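Local structure of amine Dehydrogenase (Pseudomonas putida, 1JMX) at residues 210-215 with 236-241; 251-254 with 259-262. The protein binds two heme c groups and probably transfers electrons, as the alpha subunit of a quinohemoprotein amine dehydrogenase. All coordinates share one frame; numbering follows the deposited sequence.

Interaction 1 (210-215 with 236-241); sequences FKVEVK and YEWRGN
Phe210 and Val212 meet Trp238 in the packed interior of an eight-stranded antiparallel beta barrel. The segments 210-215 and 236-241 lie on strands that are not neighbours. Strand 223-233 runs between them and pairs with both. The contact therefore rests on side chains alone, and all three that touch are buried. Trp238 bridges the distance. Its CG stands anti to the backbone N (chi1 173°), and this sends the indole along the inner wall, past Ala230, to the far strand. The six-membered ring does the touching. Its CZ3 atom lies 3.7 Å from Phe210 CD2. The two rings are close to parallel, with 24° between their planes. They are slid apart, with centroids 5.6 Å from each other, so they barely overlap. Next to this, Val212 CG2 packs 3.9 Å from Trp238 CZ2. Val212 and Trp238 approach from opposite directions. On the pyrrole side, Trp238 NE1 is hydrogen-bonded to Gln251 OE1 on the next strand, which helps hold the indole in place. With an alanine here, Phe210 and Val212 would probably face a gap and Gln251 OE1 would lose its indole N-H. Where strand 237-244 begins, Tyr236, just before it, and Glu237 both face Tyr233 in a classic beta bulge. The flanking residues of Trp238 form a salt bridge along the strand. It has further partners in the N-terminal part of the chain: Arg79 meets Glu237, and Glu35 meets Arg239. Within the segment, Arg239 holds one carboxylate oxygen end-on with two nitrogens. Its NH1 lies 2.9 Å from Glu237 OE1, and its NH2 lies 3.0 Å from Glu237 OE1, both on the same face of the carboxylate.

Interaction 2 (251-254 with 259-262); sequences QVFA and EMKG
Ala254 and Lys261 form a hydrogen-bonded pair in the beta hairpin of strands 247-256 and 259-266, part of the barrel. Ala254 N donates to Lys261 O at 2.8 Å. Lys261 N returns a bond to Ala254 O at 3.0 Å, and this second bond is the straighter one, with 168° at the hydrogen. The next pair, Phe253 and Gly262, is non-hydrogen-bonded. Here the backbones come close, with the two CA atoms of Phe253 and Gly262 only 4.0 Å apart. Glycine suits this position: a CB would run into Val252 O and the Phe253 ring. Instead, Phe253 CD1 reaches Gly262 CA at 3.5 Å, and the glycine CA sits at the ring edge, near its plane. Gly262 CA also makes a CA-H...O contact with Val252 O. At the opposite ortho carbon, Phe253 CD2 lies 4.0 Å from Met260 SD. This is an oblique Met-aromatic contact. The chain of Met260 is extended beyond CG (chi2 -175°), so it runs past the phenyl; SD touches it and the methyl end leads away. Gln251 CB of the same strand lies over one face of the Phe253 ring, toward its rim. Phe276 stacks with the ring and Trp238 also meets it, which makes the phenyl part of an aromatic cluster in the core. Ala254 and Lys261 point to the sheet face away from this cluster. There Lys261 NZ forms a salt bridge with Glu259 OE2 at 3.2 Å. The arrangement is that of an antiparallel hairpin in a closed beta barrel, with Phe253 and Met260 turned into the core.

Overall arrangement
Both contacts belong to one barrel, and they follow each other in series along the chain. Interaction 1 comes first. It closes a loop of 20 residues that holds all of strand 223-233, and it ties strand 209-218 to the strand two places on. Interaction 2 begins after that loop is closed and spans one short hairpin turn. The two neither nest nor cross. Their centres are about 9 Å apart, and neighbouring strands 237-244 and 247-256 join them. Gly240 O probably accepts a hydrogen bond from Gln251 N. The rings of Trp238 and Phe253 also meet, so the core runs on from interaction 1 into interaction 2.

Interaction 1 (210-215 with 236-241)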
# COMPACT_ATOMS: atom_id res chain seq x y z
N PHE A 210 24.49 -4.34 24.28
CA PHE A 210 25.55 -3.41 24.63
C PHE A 210 24.97 -2.09 25.10
O PHE A 210 23.78 -1.82 24.91
CB PHE A 210 26.42 -3.07 23.41
CG PHE A 210 26.97 -4.26 22.67
CD1 PHE A 210 28.21 -4.79 23.01
CD2 PHE A 210 26.26 -4.83 21.61
CE1 PHE A 210 28.74 -5.87 22.31
CE2 PHE A 210 26.78 -5.91 20.91
CZ PHE A 210 28.02 -6.43 21.25
N LYS A 211 25.82 -1.30 25.75
CA LYS A 211 25.49 0.05 26.20
C LYS A 211 26.14 0.88 25.10
O LYS A 211 27.21 0.53 24.60
CB LYS A 211 26.14 0.37 27.55
CG LYS A 211 25.54 -0.35 28.75
CD LYS A 211 26.08 0.27 30.04
CE LYS A 211 25.53 -0.41 31.30
NZ LYS A 211 26.04 0.26 32.55
N VAL A 212 25.49 1.97 24.70
CA VAL A 212 26.01 2.80 23.62
C VAL A 212 26.04 4.28 24.00
O VAL A 212 25.11 4.80 24.61
CB VAL A 212 25.16 2.64 22.31
CG1 VAL A 212 25.84 3.34 21.14
CG2 VAL A 212 24.96 1.16 21.98
N GLU A 213 27.11 4.95 23.59
CA GLU A 213 27.27 6.37 23.87
C GLU A 213 27.72 7.07 22.60
O GLU A 213 28.74 6.73 22.02
CB GLU A 213 28.31 6.57 24.97
CG GLU A 213 28.42 7.99 25.48
CD GLU A 213 27.85 8.15 26.89
OE1 GLU A 213 27.04 9.10 27.11
OE2 GLU A 213 28.22 7.35 27.78
N VAL A 214 26.92 8.03 22.16
CA VAL A 214 27.22 8.78 20.96
C VAL A 214 27.66 10.18 21.37
O VAL A 214 26.98 10.85 22.15
CB VAL A 214 25.98 8.88 20.05
CG1 VAL A 214 26.35 9.47 18.71
CG2 VAL A 214 25.37 7.51 19.86
N LYS A 215 28.83 10.59 20.89
CA LYS A 215 29.35 11.92 21.18
C LYS A 215 29.82 12.61 19.90
O LYS A 215 30.82 12.22 19.31
CB LYS A 215 30.50 11.84 22.19
CG LYS A 215 30.13 12.33 23.58
CD LYS A 215 29.02 11.48 24.18
CE LYS A 215 28.01 12.32 24.95
NZ LYS A 215 26.74 11.55 25.25
N TYR A 236 26.19 -9.94 13.01
CA TYR A 236 26.44 -8.72 12.25
C TYR A 236 25.27 -7.74 12.22
O TYR A 236 25.49 -6.54 12.06
CB TYR A 236 26.90 -9.04 10.82
CG TYR A 236 25.80 -9.46 9.86
CD1 TYR A 236 25.35 -8.59 8.86
CD2 TYR A 236 25.22 -10.72 9.94
CE1 TYR A 236 24.35 -8.97 7.97
CE2 TYR A 236 24.22 -11.12 9.06
CZ TYR A 236 23.80 -10.24 8.07
OH TYR A 236 22.84 -10.65 7.18
N GLU A 237 24.05 -8.23 12.38
CA GLU A 237 22.86 -7.38 12.36
C GLU A 237 22.66 -6.57 13.64
O GLU A 237 22.01 -7.00 14.59
CB GLU A 237 21.60 -8.19 12.04
CG GLU A 237 21.51 -8.67 10.59
CD GLU A 237 21.22 -7.55 9.58
OE1 GLU A 237 21.24 -6.35 9.93
OE2 GLU A 237 20.95 -7.89 8.41
N TRP A 238 23.20 -5.36 13.61
CA TRP A 238 23.15 -4.43 14.72
C TRP A 238 21.85 -3.63 14.76
O TRP A 238 21.50 -2.95 13.80
CB TRP A 238 24.35 -3.48 14.62
CG TRP A 238 24.37 -2.36 15.59
CD1 TRP A 238 23.70 -1.17 15.49
CD2 TRP A 238 25.16 -2.27 16.78
NE1 TRP A 238 24.02 -0.35 16.55
CE2 TRP A 238 24.92 -1.00 17.35
CE3 TRP A 238 26.04 -3.15 17.43
CZ2 TRP A 238 25.54 -0.58 18.54
CZ3 TRP A 238 26.66 -2.73 18.60
CH2 TRP A 238 26.41 -1.46 19.14
N ARG A 239 21.16 -3.71 15.89
CA ARG A 239 19.92 -2.98 16.09
C ARG A 239 20.05 -2.19 17.38
O ARG A 239 20.21 -2.76 18.45
CB ARG A 239 18.73 -3.94 16.19
CG ARG A 239 18.44 -4.69 14.92
CD ARG A 239 18.06 -3.74 13.80
NE ARG A 239 17.82 -4.47 12.56
CZ ARG A 239 18.78 -4.96 11.79
NH1 ARG A 239 20.05 -4.78 12.11
NH2 ARG A 239 18.47 -5.67 10.72
N GLY A 240 19.96 -0.87 17.28
CA GLY A 240 20.10 -0.07 18.47
C GLY A 240 19.11 1.06 18.60
O GLY A 240 18.37 1.38 17.67
N ASN A 241 19.05 1.62 19.81
CA ASN A 241 18.17 2.74 20.09
C ASN A 241 18.98 3.71 20.92
O ASN A 241 19.45 3.38 22.01
CB ASN A 241 16.92 2.30 20.84
CG ASN A 241 15.91 3.42 20.96
OD1 ASN A 241 15.94 4.22 21.90
ND2 ASN A 241 15.03 3.51 19.97

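Interaction 2 (251-254 with 259-262)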
# COMPACT_ATOMS: atom_id res chain seq x y z
N GLN A 251 18.96 2.43 15.19
CA GLN A 251 20.17 2.22 14.42
C GLN A 251 20.06 0.86 13.77
O GLN A 251 19.91 -0.15 14.45
CB GLN A 251 21.41 2.21 15.32
CG GLN A 251 21.65 3.46 16.13
CD GLN A 251 22.94 3.40 16.92
OE1 GLN A 251 23.28 2.37 17.50
NE2 GLN A 251 23.68 4.50 16.93
N VAL A 252 20.08 0.82 12.44
CA VAL A 252 20.03 -0.43 11.72
C VAL A 252 21.32 -0.48 10.91
O VAL A 252 21.43 0.11 9.82
CB VAL A 252 18.78 -0.52 10.80
CG1 VAL A 252 18.82 -1.78 9.96
CG2 VAL A 252 17.51 -0.48 11.64
N PHE A 253 22.34 -1.10 11.49
CA PHE A 253 23.64 -1.21 10.85
C PHE A 253 24.01 -2.66 10.62
O PHE A 253 23.41 -3.57 11.18
CB PHE A 253 24.75 -0.60 11.71
CG PHE A 253 24.48 0.80 12.21
CD1 PHE A 253 23.76 1.71 11.44
CD2 PHE A 253 24.93 1.20 13.46
CE1 PHE A 253 23.50 2.99 11.92
CE2 PHE A 253 24.68 2.48 13.94
CZ PHE A 253 23.96 3.37 13.16
N ALA A 254 25.00 -2.84 9.76
CA ALA A 254 25.56 -4.14 9.46
C ALA A 254 26.97 -3.93 9.97
O ALA A 254 27.67 -3.03 9.52
CB ALA A 254 25.56 -4.40 7.98
N GLU A 259 33.67 -2.45 10.97
CA GLU A 259 33.11 -1.34 10.25
C GLU A 259 31.60 -1.47 10.35
O GLU A 259 31.06 -2.57 10.26
CB GLU A 259 33.54 -1.44 8.79
CG GLU A 259 33.49 -0.15 8.00
CD GLU A 259 33.85 -0.35 6.53
OE1 GLU A 259 33.43 0.49 5.70
OE2 GLU A 259 34.54 -1.34 6.20
N MET A 260 30.92 -0.36 10.62
CA MET A 260 29.48 -0.36 10.73
C MET A 260 28.86 0.51 9.67
O MET A 260 29.18 1.69 9.54
CB MET A 260 29.03 0.14 12.10
CG MET A 260 29.11 -0.92 13.16
SD MET A 260 28.46 -0.32 14.70
CE MET A 260 29.43 -1.34 15.88
N LYS A 261 27.97 -0.08 8.87
CA LYS A 261 27.31 0.67 7.83
C LYS A 261 25.82 0.50 7.95
O LYS A 261 25.33 -0.59 8.19
CB LYS A 261 27.82 0.23 6.46
CG LYS A 261 29.15 0.85 6.12
CD LYS A 261 30.13 -0.18 5.57
CE LYS A 261 30.61 -1.12 6.66
NZ LYS A 261 31.47 -2.24 6.14
N GLY A 262 25.11 1.61 7.82
CA GLY A 262 23.67 1.56 7.91
C GLY A 262 23.00 2.92 7.96
O GLY A 262 23.48 3.89 7.36